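PDB 3TOY: mandelate racemase/muconate lactonizing enzyme family protein from Bradyrhizobium sp. ORS 278, which is of unknown function but has the two-domain build of the enolase superfamily, an alpha+beta capping domain joined to a metal-binding, TIM-type barrel domain. Local coordinates for residues E90-E95 with K108-K113; L130-W135 with H321-A326. All blocks are in the same frame, centred on the assembly; numbering follows the deposited sequence.

Contact 1 joins helices 82-95 and 103-113 within the N-terminal capping domain, near the surface and beside a second subunit. Contact 2 lies deep in the chain and links that domain, through helix 122-142, to the start of helix 324-330 of the barrel domain and the residue before it. Helix 122-142 brings them together: L130 packs on I92 and M110, and F134 packs on M110, although the centres are 18 Å apart. Chemistry follows place. In contact 1 a buried apolar pair is accompanied by a lysine and a glutamate that pair their charges at the more exposed side, in a geometry that is uncertain; in contact 2 the segments meet through apolar side chains alone, while the polar groups find partners elsewhere.

Contact 1: residues E90-E95 with K108-K113; sequences EDIGRE and KAMDAK
Helices 82-95 and 103-113 approach with the CA atoms of I92 and M110 8.3 Å apart, a spacing wide enough for side chains, but not backbones, to meet. On the buried side, the CG2 branch of I92 rests against SD of M110 at 4.1 Å, the two side chains crossing at about a right angle. I92 turns CG2 anti to its backbone N (chi1 of CG1 -59°), which carries this methyl to the sulfur. Branched isoleucine and flexible methionine suit such a buried position, where both also touch helix 122-142, I92 at A126 and M110 at V127. Toward the outside, K113 spans the gap to E95. Its chain runs extended from the helix and bends only at the last torsion, chi4 64°, to bring NZ up to the carboxylate in a salt bridge assigned to OE1, whose position is doubtful; NZ of K113 also comes within 2.8 Å of OE2 of E95. L80 of the second subunit packs on D91, E95 and K113. Apolar inside and charged outside, the pair belongs to the helical bundle that follows the antiparallel sheet in the capping domain of the enolase superfamily.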
loop_
_atom_site.group_PDB
_atom_site.type_symbol
_atom_site.label_atom_id
_atom_site.label_comp_id
_atom_site.label_asym_id
_atom_site.label_seq_id
_atom_site.Cartn_x
_atom_site.Cartn_y
_atom_site.Cartn_z
ATOM N N GLU A 90 17.384 15.288 41.167
ATOM C CA GLU A 90 18.177 14.995 42.356
ATOM C C GLU A 90 18.063 13.539 42.744
ATOM O O GLU A 90 19.075 12.902 43.072
ATOM C CB GLU A 90 17.830 15.960 43.508
ATOM C CG GLU A 90 18.360 17.358 43.196
ATOM C CD GLU A 90 18.424 18.308 44.393
ATOM O OE1 GLU A 90 17.676 18.102 45.381
ATOM O OE2 GLU A 90 19.223 19.277 44.319
ATOM N N ASP A 91 16.852 12.999 42.659
ATOM C CA ASP A 91 16.613 11.594 42.958
ATOM C C ASP A 91 17.392 10.691 42.002
ATOM O O ASP A 91 18.078 9.765 42.436
ATOM C CB ASP A 91 15.118 11.275 42.883
ATOM C CG ASP A 91 14.411 11.478 44.208
ATOM O OD1 ASP A 91 14.965 12.186 45.076
ATOM O OD2 ASP A 91 13.303 10.930 44.383
ATOM N N ILE A 92 17.287 10.960 40.702
ATOM C CA ILE A 92 17.997 10.153 39.704
ATOM C C ILE A 92 19.491 10.337 39.875
ATOM O O ILE A 92 20.254 9.372 39.871
ATOM C CB ILE A 92 17.582 10.554 38.270
ATOM C CG1 ILE A 92 16.079 10.353 38.102
ATOM C CG2 ILE A 92 18.396 9.774 37.238
ATOM C CD1 ILE A 92 15.520 10.898 36.790
ATOM N N GLY A 93 19.905 11.590 40.044
ATOM C CA GLY A 93 21.315 11.909 40.178
ATOM C C GLY A 93 21.929 11.211 41.373
ATOM O O GLY A 93 23.037 10.669 41.302
ATOM N N ARG A 94 21.190 11.150 42.446
ATOM C CA ARG A 94 21.691 10.528 43.630
ATOM C C ARG A 94 22.031 9.088 43.338
ATOM O O ARG A 94 23.010 8.601 43.816
ATOM C CB ARG A 94 20.631 10.633 44.709
ATOM C CG ARG A 94 21.021 10.156 46.043
ATOM C CD ARG A 94 20.211 10.813 47.150
ATOM N NE ARG A 94 18.818 11.041 46.816
ATOM C CZ ARG A 94 18.284 12.242 46.693
ATOM N NH1 ARG A 94 19.011 13.310 46.891
ATOM N NH2 ARG A 94 17.023 12.388 46.396
ATOM N N GLU A 95 21.221 8.411 42.540
ATOM C CA GLU A 95 21.476 7.015 42.219
ATOM C C GLU A 95 22.654 6.801 41.280
ATOM O O GLU A 95 23.084 5.670 41.083
ATOM C CB GLU A 95 20.244 6.368 41.608
ATOM C CG GLU A 95 19.050 6.360 42.521
ATOM C CD GLU A 95 17.892 5.617 41.913
ATOM O OE1 GLU A 95 18.098 4.963 40.864
ATOM O OE2 GLU A 95 16.783 5.689 42.479
ATOM N N LYS A 108 21.750 4.396 28.731
ATOM C CA LYS A 108 21.215 3.041 28.717
ATOM C C LYS A 108 20.710 2.624 30.108
ATOM O O LYS A 108 19.678 1.965 30.231
ATOM C CB LYS A 108 22.276 2.071 28.184
ATOM C CG LYS A 108 21.849 0.627 28.102
ATOM C CD LYS A 108 23.062 -0.277 27.878
ATOM C CE LYS A 108 23.399 -0.435 26.401
ATOM N NZ LYS A 108 22.657 -1.589 25.807
ATOM N N ALA A 109 21.425 3.032 31.154
ATOM C CA ALA A 109 21.026 2.729 32.523
ATOM C C ALA A 109 19.740 3.449 32.921
ATOM O O ALA A 109 18.890 2.873 33.602
ATOM C CB ALA A 109 22.168 3.074 33.523
ATOM N N MET A 110 19.608 4.709 32.526
ATOM C CA MET A 110 18.385 5.473 32.808
ATOM C C MET A 110 17.220 4.885 32.020
ATOM O O MET A 110 16.087 4.867 32.496
ATOM C CB MET A 110 18.586 6.961 32.494
ATOM C CG MET A 110 19.354 7.707 33.604
ATOM S SD MET A 110 19.658 9.472 33.307
ATOM C CE MET A 110 20.641 9.531 31.774
ATOM N N ASP A 111 17.502 4.390 30.816
ATOM C CA ASP A 111 16.448 3.741 30.031
ATOM C C ASP A 111 15.880 2.548 30.800
ATOM O O ASP A 111 14.672 2.424 30.975
ATOM C CB ASP A 111 16.968 3.282 28.675
ATOM C CG ASP A 111 15.842 2.939 27.709
ATOM O OD1 ASP A 111 14.671 2.993 28.114
ATOM O OD2 ASP A 111 16.128 2.649 26.539
ATOM N N ALA A 112 16.756 1.656 31.243
ATOM C CA ALA A 112 16.317 0.455 31.957
ATOM C C ALA A 112 15.602 0.821 33.252
ATOM O O ALA A 112 14.637 0.177 33.654
ATOM C CB ALA A 112 17.490 -0.446 32.249
ATOM N N LYS A 113 16.083 1.861 33.907
ATOM C CA LYS A 113 15.544 2.259 35.202
ATOM C C LYS A 113 14.080 2.695 35.110
ATOM O O LYS A 113 13.284 2.410 35.996
ATOM C CB LYS A 113 16.411 3.383 35.793
ATOM C CG LYS A 113 15.860 4.044 37.049
ATOM C CD LYS A 113 16.975 4.861 37.725
ATOM C CE LYS A 113 16.430 5.792 38.810
ATOM N NZ LYS A 113 15.815 5.036 39.940
#

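Contact 2: residues L130-W135 with H321-A326; sequences LDMAFW and HILPEA. With ACT (acetate ion), chain F.
M132 of helix 122-142 reaches across to L323 and A326, and this apolar packing is all that joins the two segments directly. The bend at chi3 (-79°) turns the methionine tip toward L323. There CE of M132 lies 3.6 Å from CD2 of L323. SD of M132 also comes within 4.2 Å of CB of A326. A long, unbranched methionine suits the gap, and a small alanine lets the sulfur settle near helix 324-330. L323 stands at the N-cap position of that helix, where its own side chain serves packing; S327 OG is hydrogen-bonded to the carbonyl oxygens of I322 and L323.

Polar contacts lie to the side of this core. H321 donates from NE2 to acetate O at 2.8 Å, almost straight (172°), with the oxygen in the ring plane at its edge, while I322 CG1 lies above one face, displaced toward the rim. ND1 is hydrogen-bonded to D294 OD2, so both ring nitrogens have partners and the ring's rotation is fixed. K190 and N221 also bind the acetate, probably taken up from the crystallisation liquor, and H321 touches E271, a calcium ligand.

The division of labour implies that burial of sulfur and methyl groups joins capping domain to barrel here, while the hydrogen bonds of H321, K190 and N221 hold acetate, consistent with a pocket able to take an anion near E271.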
loop_
_atom_site.group_PDB
_atom_site.type_symbol
_atom_site.label_atom_id
_atom_site.label_comp_id
_atom_site.label_asym_id
_atom_site.label_seq_id
_atom_site.Cartn_x
_atom_site.Cartn_y
_atom_site.Cartn_z
ATOM N N LEU A 130 20.166 15.658 32.476
ATOM C CA LEU A 130 21.361 14.982 32.978
ATOM C C LEU A 130 22.327 14.673 31.853
ATOM O O LEU A 130 23.529 14.924 31.949
ATOM C CB LEU A 130 21.004 13.704 33.762
ATOM C CG LEU A 130 20.348 13.967 35.126
ATOM C CD1 LEU A 130 19.627 12.772 35.709
ATOM C CD2 LEU A 130 21.404 14.520 36.124
ATOM N N ASP A 131 21.806 14.124 30.760
ATOM C CA ASP A 131 22.665 13.819 29.629
ATOM C C ASP A 131 23.444 15.045 29.141
ATOM O O ASP A 131 24.643 14.959 28.856
ATOM C CB ASP A 131 21.844 13.200 28.468
ATOM C CG ASP A 131 22.722 12.826 27.293
ATOM O OD1 ASP A 131 23.296 11.712 27.297
ATOM O OD2 ASP A 131 22.852 13.663 26.375
ATOM N N MET A 132 22.780 16.180 29.022
ATOM C CA MET A 132 23.459 17.397 28.547
ATOM C C MET A 132 24.578 17.803 29.523
ATOM O O MET A 132 25.678 18.179 29.114
ATOM C CB MET A 132 22.472 18.556 28.399
ATOM C CG MET A 132 21.620 18.502 27.123
ATOM S SD MET A 132 20.565 19.932 26.942
ATOM C CE MET A 132 19.240 19.504 28.066
ATOM N N ALA A 133 24.272 17.729 30.811
ATOM C CA ALA A 133 25.266 18.071 31.828
ATOM C C ALA A 133 26.449 17.101 31.784
ATOM O O ALA A 133 27.594 17.519 31.978
ATOM C CB ALA A 133 24.628 18.117 33.203
ATOM N N PHE A 134 26.210 15.817 31.488
ATOM C CA PHE A 134 27.345 14.886 31.366
ATOM C C PHE A 134 28.285 15.275 30.226
ATOM O O PHE A 134 29.510 15.234 30.359
ATOM C CB PHE A 134 26.942 13.423 31.125
ATOM C CG PHE A 134 25.983 12.847 32.128
ATOM C CD1 PHE A 134 26.038 13.185 33.479
ATOM C CD2 PHE A 134 25.044 11.906 31.711
ATOM C CE1 PHE A 134 25.145 12.622 34.382
ATOM C CE2 PHE A 134 24.151 11.351 32.601
ATOM C CZ PHE A 134 24.202 11.700 33.943
ATOM N N TRP A 135 27.719 15.589 29.065
ATOM C CA TRP A 135 28.553 15.956 27.937
ATOM C C TRP A 135 29.269 17.274 28.227
ATOM O O TRP A 135 30.416 17.489 27.811
ATOM C CB TRP A 135 27.697 16.087 26.657
ATOM C CG TRP A 135 27.444 14.759 25.975
ATOM C CD1 TRP A 135 26.308 13.999 26.038
ATOM C CD2 TRP A 135 28.351 14.051 25.117
ATOM N NE1 TRP A 135 26.459 12.856 25.272
ATOM C CE2 TRP A 135 27.701 12.872 24.694
ATOM C CE3 TRP A 135 29.654 14.298 24.668
ATOM C CZ2 TRP A 135 28.317 11.938 23.864
ATOM C CZ3 TRP A 135 30.264 13.359 23.856
ATOM C CH2 TRP A 135 29.592 12.205 23.446
ATOM N N HIS A 321 14.646 23.193 18.890
ATOM C CA HIS A 321 13.666 23.910 19.676
ATOM C C HIS A 321 14.309 24.468 20.948
ATOM O O HIS A 321 14.713 23.701 21.824
ATOM C CB HIS A 321 12.534 23.010 20.117
ATOM C CG HIS A 321 11.497 23.736 20.913
ATOM N ND1 HIS A 321 11.129 23.356 22.184
ATOM C CD2 HIS A 321 10.762 24.833 20.619
ATOM C CE1 HIS A 321 10.203 24.183 22.640
ATOM N NE2 HIS A 321 9.955 25.083 21.704
ATOM N N ILE A 322 14.338 25.802 21.030
ATOM C CA ILE A 322 14.945 26.557 22.132
ATOM C C ILE A 322 16.271 25.968 22.627
ATOM O O ILE A 322 17.032 25.402 21.842
ATOM C CB ILE A 322 13.929 26.827 23.270
ATOM C CG1 ILE A 322 13.517 25.525 23.958
ATOM C CG2 ILE A 322 12.750 27.593 22.731
ATOM C CD1 ILE A 322 12.499 25.721 25.064
ATOM N N LEU A 323 16.608 26.164 23.902
ATOM C CA LEU A 323 17.959 25.766 24.365
ATOM C C LEU A 323 19.034 26.078 23.307
ATOM O O LEU A 323 19.789 25.188 22.870
ATOM C CB LEU A 323 17.996 24.276 24.763
ATOM C CG LEU A 323 17.561 23.916 26.198
ATOM C CD1 LEU A 323 16.081 24.210 26.447
ATOM C CD2 LEU A 323 17.888 22.475 26.554
ATOM N N PRO A 324 19.121 27.348 22.895
ATOM C CA PRO A 324 20.024 27.717 21.800
ATOM C C PRO A 324 21.488 27.481 22.119
ATOM O O PRO A 324 22.283 27.228 21.211
ATOM C CB PRO A 324 19.761 29.214 21.600
ATOM C CG PRO A 324 19.139 29.665 22.857
ATOM C CD PRO A 324 18.376 28.505 23.415
ATOM N N GLU A 325 21.864 27.553 23.390
ATOM C CA GLU A 325 23.285 27.372 23.716
ATOM C C GLU A 325 23.787 25.966 23.397
ATOM O O GLU A 325 24.864 25.781 22.786
ATOM C CB GLU A 325 23.547 27.735 25.188
ATOM C CG GLU A 325 23.053 29.146 25.547
ATOM C CD GLU A 325 21.582 29.192 25.989
ATOM O OE1 GLU A 325 20.905 28.133 26.025
ATOM O OE2 GLU A 325 21.100 30.297 26.305
ATOM N N ALA A 326 23.032 24.969 23.839
ATOM C CA ALA A 326 23.417 23.586 23.649
ATOM C C ALA A 326 23.112 23.189 22.196
ATOM O O ALA A 326 23.838 22.409 21.605
ATOM C CB ALA A 326 22.669 22.683 24.620
HETATM C C ACT F . 6.936 27.118 22.075
HETATM O O ACT F . 8.182 27.269 22.120
HETATM O OXT ACT F . 6.418 27.101 20.939
HETATM C CH3 ACT F . 6.095 26.963 23.314
#